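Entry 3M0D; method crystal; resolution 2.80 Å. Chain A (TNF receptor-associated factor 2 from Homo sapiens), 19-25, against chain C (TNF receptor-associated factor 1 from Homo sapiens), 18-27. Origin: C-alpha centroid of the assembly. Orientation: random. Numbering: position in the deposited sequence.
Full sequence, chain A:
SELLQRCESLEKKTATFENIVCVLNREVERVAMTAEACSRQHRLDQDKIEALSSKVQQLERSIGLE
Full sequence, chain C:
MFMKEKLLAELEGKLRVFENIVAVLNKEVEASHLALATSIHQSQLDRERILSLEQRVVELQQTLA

Chain A 19-25: NIVCVLN
Chain C 18-27: FENIVAVLNK

Both stretches are helical from end to end, each a segment of a longer helix that begins earlier and continues later in its chain. Phi lies between -48° and -70° and psi between -35° and -55°, and each backbone is held by its own i to i+4 hydrogen bonds: Leu A24 N to Ile A20 O is 2.9 Å, Asn A25 N to Val A21 O is 3.0 Å, and Asn C26 N to Val C22 O is 2.7 Å. The two helices run in the same direction, their axes inclined by 22° (signed crossing angle +22°) and approaching to 10.4 Å. Register is set by two CA pairs: Val A21 CA lies 7.2 Å from Val C22 CA, and Leu A24 CA lies 6.0 Å from Asn C26 CA. An advance of three residues on chain A thus matches four on chain C.

No hydrogen bond crosses between the stretches; the contact is apolar packing, burying 291 Å² over both sides. Its organising residue on chain C is Val C22, chi1 t (163°), whose CA-to-CB bond points toward chain A. It meets three chain A side chains. Ile A20, its CA-to-CB bond also pointing toward its partner, with chi1 m (-37°) and chi2 t, brings CG2 to 3.4 Å from Val C22 CG1, a tight methyl-to-methyl contact. Val A21, chi1 t and with its CA-to-CB bond sideways, places CG2 4.0 Å from Val C22 CG2. Leu A24 completes the set, with CD2 4.1 Å from Val C22 CG1. The two methyls of this beta-branched valine sit close to the backbone: CG1 is the nearer to Ile A20 and Leu A24, CG2 the nearer to Val A21.

Leu A24 gives the largest covered area, 79 Å². Its CA-to-CB bond points toward chain C, and chi1 t with chi2 p (53°) spreads its methyls over one turn of the opposing helix. CD2 also lies 3.9 Å from Leu C25 CB, while CD1 of Leu A24 rests 3.7 Å from Asn C26 CA, so its closest approach is to the backbone carbon. The CA-to-CB bond of Leu C25 points toward chain A, with chi1 m and chi2 t (-164°); that of Asn C26 points sideways, with chi1 t (172°) and chi2 59°.

At the N-terminal side, Ile A20 CD1 reaches 4.4 Å from Glu C19 CB. The CA-to-CB bond of Glu C19 points sideways, but the end of its side chain leads away, so it lends aliphatic surface while the carboxylate stays clear of the apolar cluster. The rule is economical: the contact has two centres, Val C22 on one helix and Leu A24 on the other, and the flanking polar residues approach it through carbon atoms.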

# COMPACT_ATOMS: atom_id res chain seq x y z
N ASN A 19 -1.91 3.63 21.26
CA ASN A 19 -2.75 2.47 20.93
C ASN A 19 -2.88 2.23 19.43
O ASN A 19 -2.66 1.12 18.95
CB ASN A 19 -4.15 2.60 21.54
CG ASN A 19 -4.22 2.08 22.97
OD1 ASN A 19 -3.29 1.45 23.47
ND2 ASN A 19 -5.34 2.35 23.63
N ILE A 20 -3.28 3.26 18.70
CA ILE A 20 -3.32 3.20 17.25
C ILE A 20 -2.02 2.64 16.67
O ILE A 20 -2.02 1.70 15.86
CB ILE A 20 -3.49 4.61 16.65
CG1 ILE A 20 -4.42 5.47 17.51
CG2 ILE A 20 -3.97 4.53 15.20
CD1 ILE A 20 -4.63 6.87 16.93
N VAL A 21 -0.90 3.23 17.08
CA VAL A 21 0.39 2.86 16.52
C VAL A 21 0.70 1.40 16.82
O VAL A 21 1.27 0.69 15.99
CB VAL A 21 1.51 3.79 17.03
CG1 VAL A 21 2.87 3.24 16.64
CG2 VAL A 21 1.31 5.19 16.48
N CYS A 22 0.33 0.97 18.02
CA CYS A 22 0.50 -0.42 18.42
C CYS A 22 -0.09 -1.38 17.37
O CYS A 22 0.60 -2.25 16.86
CB CYS A 22 -0.18 -0.65 19.76
SG CYS A 22 -0.15 -2.35 20.30
N VAL A 23 -1.37 -1.17 17.05
CA VAL A 23 -2.13 -2.01 16.14
C VAL A 23 -1.63 -1.90 14.70
O VAL A 23 -1.52 -2.91 13.98
CB VAL A 23 -3.64 -1.63 16.14
CG1 VAL A 23 -4.41 -2.49 15.13
CG2 VAL A 23 -4.25 -1.79 17.51
N LEU A 24 -1.36 -0.68 14.27
CA LEU A 24 -0.83 -0.47 12.94
C LEU A 24 0.41 -1.30 12.73
O LEU A 24 0.52 -2.02 11.74
CB LEU A 24 -0.52 1.00 12.70
CG LEU A 24 0.08 1.28 11.33
CD1 LEU A 24 -0.81 0.71 10.23
CD2 LEU A 24 0.30 2.78 11.17
N ASN A 25 1.35 -1.21 13.66
CA ASN A 25 2.57 -2.00 13.56
C ASN A 25 2.32 -3.49 13.44
O ASN A 25 2.97 -4.17 12.64
CB ASN A 25 3.48 -1.75 14.76
CG ASN A 25 4.38 -0.57 14.57
OD1 ASN A 25 4.54 0.23 15.48
ND2 ASN A 25 4.95 -0.44 13.39
N PHE C 18 0.25 13.85 13.94
CA PHE C 18 0.69 12.48 14.03
C PHE C 18 -0.47 11.50 13.96
O PHE C 18 -0.38 10.47 13.28
CB PHE C 18 1.46 12.25 15.32
CG PHE C 18 2.71 13.04 15.43
CD1 PHE C 18 3.34 13.54 14.30
CD2 PHE C 18 3.27 13.28 16.68
CE1 PHE C 18 4.52 14.26 14.41
CE2 PHE C 18 4.44 14.00 16.80
CZ PHE C 18 5.07 14.48 15.67
N GLU C 19 -1.55 11.79 14.67
CA GLU C 19 -2.64 10.84 14.69
C GLU C 19 -3.34 10.78 13.32
O GLU C 19 -3.75 9.71 12.87
CB GLU C 19 -3.58 11.04 15.91
CG GLU C 19 -5.06 11.26 15.61
CD GLU C 19 -5.60 12.52 16.31
OE1 GLU C 19 -5.20 12.78 17.47
OE2 GLU C 19 -6.42 13.26 15.69
N ASN C 20 -3.42 11.91 12.62
CA ASN C 20 -4.00 11.91 11.28
C ASN C 20 -3.12 11.16 10.27
O ASN C 20 -3.62 10.45 9.40
CB ASN C 20 -4.26 13.32 10.78
CG ASN C 20 -5.27 14.06 11.62
OD1 ASN C 20 -5.25 15.30 11.72
ND2 ASN C 20 -6.18 13.30 12.25
N ILE C 21 -1.81 11.34 10.37
CA ILE C 21 -0.92 10.69 9.42
C ILE C 21 -1.08 9.21 9.62
O ILE C 21 -1.27 8.47 8.68
CB ILE C 21 0.55 11.11 9.59
CG1 ILE C 21 0.76 12.55 9.12
CG2 ILE C 21 1.47 10.18 8.79
CD1 ILE C 21 2.15 13.09 9.36
N VAL C 22 -1.00 8.78 10.87
CA VAL C 22 -1.20 7.37 11.20
C VAL C 22 -2.55 6.79 10.69
O VAL C 22 -2.62 5.64 10.26
CB VAL C 22 -1.01 7.14 12.71
CG1 VAL C 22 -1.60 5.83 13.11
CG2 VAL C 22 0.44 7.18 13.07
N ALA C 23 -3.61 7.59 10.73
CA ALA C 23 -4.90 7.21 10.14
C ALA C 23 -4.72 6.80 8.66
O ALA C 23 -5.17 5.74 8.21
CB ALA C 23 -5.88 8.37 10.24
N VAL C 24 -4.08 7.69 7.92
CA VAL C 24 -3.79 7.48 6.52
C VAL C 24 -2.93 6.24 6.33
O VAL C 24 -3.26 5.37 5.53
CB VAL C 24 -3.08 8.72 5.98
CG1 VAL C 24 -2.92 8.65 4.50
CG2 VAL C 24 -3.89 9.96 6.34
N LEU C 25 -1.83 6.15 7.07
CA LEU C 25 -0.97 4.97 7.02
C LEU C 25 -1.76 3.71 7.28
O LEU C 25 -1.60 2.69 6.59
CB LEU C 25 0.19 5.09 8.01
CG LEU C 25 1.29 6.08 7.64
CD1 LEU C 25 2.55 5.84 8.45
CD2 LEU C 25 1.64 6.00 6.19
N ASN C 26 -2.63 3.77 8.29
CA ASN C 26 -3.54 2.68 8.58
C ASN C 26 -4.34 2.28 7.34
O ASN C 26 -4.41 1.10 6.99
CB ASN C 26 -4.47 3.06 9.71
CG ASN C 26 -5.56 2.05 9.92
OD1 ASN C 26 -5.29 0.87 10.18
ND2 ASN C 26 -6.81 2.50 9.82
N LYS C 27 -4.90 3.27 6.65
CA LYS C 27 -5.64 3.01 5.41
C LYS C 27 -4.77 2.38 4.33
O LYS C 27 -5.22 1.51 3.59
CB LYS C 27 -6.24 4.30 4.86
CG LYS C 27 -7.48 4.76 5.58
CD LYS C 27 -7.97 6.07 5.00
CE LYS C 27 -9.42 6.33 5.35
NZ LYS C 27 -9.80 7.72 4.96